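Local coordinates for protein glycoside hydrolase family 31 (PDB 5I0F) that degrades cycloalternan, a cyclic glucose tetrasaccharide, through a covalent glycosyl-enzyme intermediate, as a family 31 glycoside hydrolase, at residues A408-H414 against A443-W448; E289-I294 against K509-T513. The contacts are given in a common frame with arbitrary orientation. Residue numbers count along the deposited sequence, not the author numbering.

Contact 1 of 2, residues A408-H414 against A443-W448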
loop_
_atom_site.group_PDB
_atom_site.type_symbol
_atom_site.label_atom_id
_atom_site.label_comp_id
_atom_site.label_asym_id
_atom_site.label_seq_id
_atom_site.Cartn_x
_atom_site.Cartn_y
_atom_site.Cartn_z
ATOM N N ALA A 408 25.048 2.530 -14.387
ATOM C CA ALA A 408 25.537 1.284 -13.791
ATOM C C ALA A 408 24.381 0.320 -13.472
ATOM O O ALA A 408 24.494 -0.881 -13.677
ATOM C CB ALA A 408 26.368 1.576 -12.544
ATOM N N LEU A 409 23.254 0.860 -13.014
ATOM C CA LEU A 409 22.058 0.056 -12.807
ATOM C C LEU A 409 21.619 -0.630 -14.111
ATOM O O LEU A 409 21.458 -1.853 -14.165
ATOM C CB LEU A 409 20.930 0.930 -12.237
ATOM C CG LEU A 409 19.574 0.259 -12.061
ATOM C CD1 LEU A 409 19.669 -0.961 -11.159
ATOM C CD2 LEU A 409 18.555 1.254 -11.526
ATOM N N ILE A 410 21.450 0.158 -15.170
ATOM C CA ILE A 410 21.064 -0.404 -16.465
ATOM C C ILE A 410 22.113 -1.408 -16.899
ATOM O O ILE A 410 21.780 -2.530 -17.290
ATOM C CB ILE A 410 20.888 0.670 -17.569
ATOM C CG1 ILE A 410 19.704 1.599 -17.240
ATOM C CG2 ILE A 410 20.672 0.009 -18.941
ATOM C CD1 ILE A 410 19.747 2.923 -17.979
ATOM N N ALA A 411 23.384 -1.012 -16.810
ATOM C CA ALA A 411 24.449 -1.854 -17.336
ATOM C C ALA A 411 24.526 -3.187 -16.582
ATOM O O ALA A 411 24.891 -4.193 -17.177
ATOM C CB ALA A 411 25.794 -1.121 -17.336
ATOM N N SER A 412 24.137 -3.208 -15.303
ATOM C CA SER A 412 24.093 -4.448 -14.526
ATOM C C SER A 412 23.048 -5.467 -15.004
ATOM O O SER A 412 23.132 -6.651 -14.649
ATOM C CB SER A 412 23.826 -4.149 -13.042
ATOM O OG SER A 412 22.453 -3.817 -12.838
ATOM N N GLY A 413 22.051 -5.024 -15.770
ATOM C CA GLY A 413 20.945 -5.879 -16.140
ATOM C C GLY A 413 19.818 -5.928 -15.113
ATOM O O GLY A 413 18.716 -6.322 -15.459
ATOM N N HIS A 414 20.059 -5.477 -13.880
ATOM C CA HIS A 414 19.104 -5.618 -12.803
ATOM C C HIS A 414 18.076 -4.482 -12.805
ATOM O O HIS A 414 17.875 -3.815 -11.774
ATOM C CB HIS A 414 19.833 -5.700 -11.444
ATOM C CG HIS A 414 20.845 -6.805 -11.361
ATOM N ND1 HIS A 414 20.549 -8.114 -11.676
ATOM C CD2 HIS A 414 22.146 -6.797 -10.983
ATOM C CE1 HIS A 414 21.624 -8.862 -11.504
ATOM N NE2 HIS A 414 22.604 -8.090 -11.069
ATOM N N ALA A 443 20.598 -11.669 -6.840
ATOM C CA ALA A 443 21.629 -10.832 -7.446
ATOM C C ALA A 443 21.154 -9.395 -7.662
ATOM O O ALA A 443 21.904 -8.458 -7.408
ATOM C CB ALA A 443 22.132 -11.441 -8.757
ATOM N N GLY A 444 19.908 -9.216 -8.088
ATOM C CA GLY A 444 19.337 -7.871 -8.252
ATOM C C GLY A 444 19.130 -7.115 -6.934
ATOM O O GLY A 444 19.408 -5.927 -6.852
ATOM N N ARG A 445 18.652 -7.817 -5.911
ATOM C CA ARG A 445 18.478 -7.255 -4.578
ATOM C C ARG A 445 19.832 -6.843 -3.987
ATOM O O ARG A 445 19.969 -5.754 -3.391
ATOM C CB ARG A 445 17.767 -8.236 -3.649
ATOM C CG ARG A 445 16.313 -8.481 -4.034
ATOM C CD ARG A 445 15.557 -9.278 -2.986
ATOM N NE ARG A 445 15.999 -10.671 -2.859
ATOM C CZ ARG A 445 15.521 -11.711 -3.550
ATOM N NH1 ARG A 445 16.007 -12.909 -3.317
ATOM N NH2 ARG A 445 14.583 -11.575 -4.475
ATOM N N GLN A 446 20.832 -7.698 -4.171
ATOM C CA GLN A 446 22.176 -7.399 -3.684
ATOM C C GLN A 446 22.813 -6.197 -4.377
ATOM O O GLN A 446 23.429 -5.368 -3.686
ATOM C CB GLN A 446 23.086 -8.630 -3.686
ATOM C CG GLN A 446 22.691 -9.496 -2.491
ATOM C CD GLN A 446 23.518 -10.730 -2.277
ATOM O OE1 GLN A 446 24.535 -10.943 -2.933
ATOM N NE2 GLN A 446 23.087 -11.556 -1.326
ATOM N N TRP A 447 22.630 -6.085 -5.693
ATOM C CA TRP A 447 23.184 -4.965 -6.444
ATOM C C TRP A 447 22.622 -3.641 -5.924
ATOM O O TRP A 447 23.361 -2.701 -5.672
ATOM C CB TRP A 447 22.929 -5.105 -7.961
ATOM C CG TRP A 447 23.796 -4.185 -8.734
ATOM C CD1 TRP A 447 24.986 -4.487 -9.333
ATOM C CD2 TRP A 447 23.576 -2.791 -8.959
ATOM N NE1 TRP A 447 25.517 -3.366 -9.929
ATOM C CE2 TRP A 447 24.678 -2.310 -9.705
ATOM C CE3 TRP A 447 22.556 -1.900 -8.601
ATOM C CZ2 TRP A 447 24.783 -0.992 -10.106
ATOM C CZ3 TRP A 447 22.669 -0.581 -8.983
ATOM C CH2 TRP A 447 23.784 -0.134 -9.726
ATOM N N TRP A 448 21.308 -3.568 -5.795
ATOM C CA TRP A 448 20.651 -2.362 -5.334
ATOM C C TRP A 448 21.047 -2.001 -3.899
ATOM O O TRP A 448 21.394 -0.845 -3.623
ATOM C CB TRP A 448 19.129 -2.558 -5.411
ATOM C CG TRP A 448 18.351 -1.326 -5.064
ATOM C CD1 TRP A 448 17.628 -1.102 -3.925
ATOM C CD2 TRP A 448 18.220 -0.143 -5.858
ATOM N NE1 TRP A 448 17.047 0.137 -3.970
ATOM C CE2 TRP A 448 17.384 0.742 -5.150
ATOM C CE3 TRP A 448 18.713 0.247 -7.103
ATOM C CZ2 TRP A 448 17.039 1.992 -5.636
ATOM C CZ3 TRP A 448 18.386 1.507 -7.589
ATOM C CH2 TRP A 448 17.527 2.356 -6.859
HETATM O O HOH W 1 18.905 -3.767 -8.835
#
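Two nearly antiparallel helical segments (162°) lie 11.4 Å apart at closest axis approach, a gap wide enough for W447 to lie between them. Its indole supplies most of the apolar contact: A408 CB lies 3.9 Å from W447 CZ2 and L409 CD1 3.7 Å from W447 CZ3, while L409 CD2 also meets W448 CZ3 at 3.9 Å. Small A408 leaves room for the indole, and branched L409 can touch both tryptophans. Two CH-pi contacts follow. S412 CB sits 3.8 Å from the centroid of the W447 five-membered ring, and the bare CA of G444 lies over one face of the H414 ring, 3.8 Å from its centroid. S412 serves the turn itself: its OG accepts from H414 N (3.1 Å), which makes an ST turn, and donates to L409 O (2.6 Å). G413 leaves helical angles with positive phi; a CB there would jam against S412 O, so glycine suits the place. H414 ND1 is hydrogen-bonded to E480. A single water donates to H414 O (3.1 Å) and G444 O (3.0 Å). With no direct hydrogen bond across, this pairing within the catalytic-barrel region rests mainly on aromatic and aliphatic surface, the loop residue H414 included, joined by one water bridge.

Contact 2 of 2, residues E289-I294 against K509-T513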
loop_
_atom_site.group_PDB
_atom_site.type_symbol
_atom_site.label_atom_id
_atom_site.label_comp_id
_atom_site.label_asym_id
_atom_site.label_seq_id
_atom_site.Cartn_x
_atom_site.Cartn_y
_atom_site.Cartn_z
ATOM N N GLU A 289 10.645 -11.835 14.522
ATOM C CA GLU A 289 10.952 -11.223 15.828
ATOM C C GLU A 289 11.502 -9.793 15.622
ATOM O O GLU A 289 12.272 -9.546 14.682
ATOM C CB GLU A 289 12.008 -12.008 16.594
ATOM C CG GLU A 289 11.641 -13.447 16.995
ATOM C CD GLU A 289 12.660 -14.446 16.496
ATOM O OE1 GLU A 289 13.140 -15.270 17.248
ATOM O OE2 GLU A 289 12.975 -14.409 15.296
ATOM N N MET A 290 11.130 -8.881 16.518
ATOM C CA MET A 290 11.559 -7.474 16.430
ATOM C C MET A 290 12.142 -7.006 17.751
ATOM O O MET A 290 11.815 -7.547 18.791
ATOM C CB MET A 290 10.384 -6.579 16.021
ATOM C CG MET A 290 9.991 -6.693 14.561
ATOM S SD MET A 290 11.244 -5.943 13.488
ATOM C CE MET A 290 10.943 -6.754 11.946
ATOM N N PRO A 291 13.025 -5.986 17.707
ATOM C CA PRO A 291 13.593 -5.448 18.938
ATOM C C PRO A 291 12.580 -4.577 19.685
ATOM O O PRO A 291 11.699 -3.981 19.045
ATOM C CB PRO A 291 14.761 -4.622 18.438
ATOM C CG PRO A 291 14.362 -4.172 17.076
ATOM C CD PRO A 291 13.430 -5.207 16.519
ATOM N N GLU A 292 12.714 -4.492 21.002
ATOM C CA GLU A 292 11.734 -3.752 21.835
ATOM C C GLU A 292 11.620 -2.260 21.506
ATOM O O GLU A 292 10.566 -1.652 21.721
ATOM C CB GLU A 292 11.992 -3.931 23.338
ATOM C CG GLU A 292 13.365 -3.496 23.866
ATOM C CD GLU A 292 13.549 -1.983 24.012
ATOM O OE1 GLU A 292 12.581 -1.309 24.465
ATOM O OE2 GLU A 292 14.672 -1.460 23.705
ATOM N N TRP A 293 12.694 -1.667 20.984
ATOM C CA TRP A 293 12.680 -0.224 20.681
ATOM C C TRP A 293 11.681 0.188 19.597
ATOM O O TRP A 293 11.356 1.375 19.517
ATOM C CB TRP A 293 14.082 0.336 20.363
ATOM C CG TRP A 293 14.894 -0.364 19.253
ATOM C CD1 TRP A 293 15.887 -1.291 19.439
ATOM C CD2 TRP A 293 14.812 -0.149 17.837
ATOM N NE1 TRP A 293 16.417 -1.666 18.227
ATOM C CE2 TRP A 293 15.766 -1.000 17.228
ATOM C CE3 TRP A 293 14.032 0.679 17.020
ATOM C CZ2 TRP A 293 15.968 -1.034 15.851
ATOM C CZ3 TRP A 293 14.238 0.639 15.631
ATOM C CH2 TRP A 293 15.193 -0.221 15.068
ATOM N N ILE A 294 11.164 -0.753 18.796
ATOM C CA ILE A 294 10.104 -0.396 17.846
ATOM C C ILE A 294 8.812 0.085 18.524
ATOM O O ILE A 294 8.001 0.744 17.883
ATOM C CB ILE A 294 9.786 -1.484 16.792
ATOM C CG1 ILE A 294 9.162 -2.731 17.407
ATOM C CG2 ILE A 294 11.037 -1.823 15.975
ATOM C CD1 ILE A 294 8.353 -3.560 16.447
ATOM N N LYS A 509 22.031 -6.629 12.091
ATOM C CA LYS A 509 20.930 -5.860 12.648
ATOM C C LYS A 509 19.569 -6.531 12.434
ATOM O O LYS A 509 19.420 -7.376 11.555
ATOM C CB LYS A 509 20.949 -4.457 12.024
ATOM C CG LYS A 509 22.162 -3.656 12.464
ATOM C CD LYS A 509 22.200 -2.342 11.748
ATOM C CE LYS A 509 23.365 -1.478 12.212
ATOM N NZ LYS A 509 22.937 -0.627 13.337
ATOM N N TYR A 510 18.582 -6.142 13.241
ATOM C CA TYR A 510 17.197 -6.543 12.999
ATOM C C TYR A 510 16.673 -5.952 11.673
ATOM O O TYR A 510 17.061 -4.849 11.307
ATOM C CB TYR A 510 16.296 -6.034 14.115
ATOM C CG TYR A 510 16.329 -6.860 15.373
ATOM C CD1 TYR A 510 15.425 -7.891 15.562
ATOM C CD2 TYR A 510 17.217 -6.570 16.388
ATOM C CE1 TYR A 510 15.428 -8.641 16.739
ATOM C CE2 TYR A 510 17.238 -7.308 17.558
ATOM C CZ TYR A 510 16.340 -8.340 17.725
ATOM O OH TYR A 510 16.365 -9.061 18.896
ATOM N N PRO A 511 15.778 -6.664 10.974
ATOM C CA PRO A 511 15.292 -6.229 9.657
ATOM C C PRO A 511 14.152 -5.225 9.798
ATOM O O PRO A 511 12.998 -5.493 9.436
ATOM C CB PRO A 511 14.816 -7.543 9.027
ATOM C CG PRO A 511 14.296 -8.322 10.210
ATOM C CD PRO A 511 15.305 -8.028 11.299
ATOM N N VAL A 512 14.485 -4.063 10.340
ATOM C CA VAL A 512 13.507 -3.037 10.589
ATOM C C VAL A 512 13.359 -2.221 9.297
ATOM O O VAL A 512 14.080 -1.236 9.074
ATOM C CB VAL A 512 13.887 -2.181 11.806
ATOM C CG1 VAL A 512 12.850 -1.089 12.017
ATOM C CG2 VAL A 512 13.971 -3.051 13.065
ATOM N N THR A 513 12.455 -2.678 8.437
ATOM C CA THR A 513 11.943 -1.887 7.325
ATOM C C THR A 513 10.544 -1.381 7.664
ATOM O O THR A 513 9.834 -2.007 8.446
ATOM C CB THR A 513 11.885 -2.687 6.009
ATOM O OG1 THR A 513 11.037 -3.847 6.152
ATOM C CG2 THR A 513 13.268 -3.122 5.626
HETATM O O HOH W 2 13.218 -9.974 19.440
#
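Two consecutive inverse gamma turns, centred on P511 and V512, kink the chain just before barrel strand 513-515, and against them lies the loop leading into strand 297-300 of the same TIM barrel. The closed pyrrolidine ring of P511 restricts phi to values such a turn accepts. No direct hydrogen bond joins the segments; the fit is mainly apolar. V512 CG2 meets W293 CH2 at 3.7 Å, M290 SD at 4.0 Å and P291 CD at 4.1 Å, so a compact beta-branched residue fills the space between larger ones. Flexible M290 starts away from the partner, yet its side chain curls back to place CE 3.5 Å from P511 O. P291 CD, a CH2 polarised by the adjoining nitrogen, lies over one face of the Y510 ring, 3.8 Å from its centroid, in a CH-pi contact. The phenol of exposed Y510 suits the outer margin: a water donates to M290 O at 2.9 Å and lies 3.3 Å from Y510 OH in a weak hydrogen bond.

Overall arrangement
Both contacts belong to the family 31 TIM-barrel region, with centres 27 Å apart and nearest atoms about 11 Å apart, so they do not touch. Along the chain the order is 289-294, 408-414, 443-448, 509-513: contact 2 brackets contact 1. Contact 2 brings together the approaches to strands 297-300 and 513-515, the first and fifth of the eight-stranded barrel, across 214 intervening residues. Contact 1 pairs helices 400-412 and 442-450, which both fall between strands 383-388 and 463-466. Helix 485-506 links the two sites: its Y500 OH is hydrogen-bonded to W448 NE1, and its R505 packs against P511. The side chain of W448 is about 12 Å from a glucose unit of the bound glycan, placing contact 1 near, but not in, the sugar site.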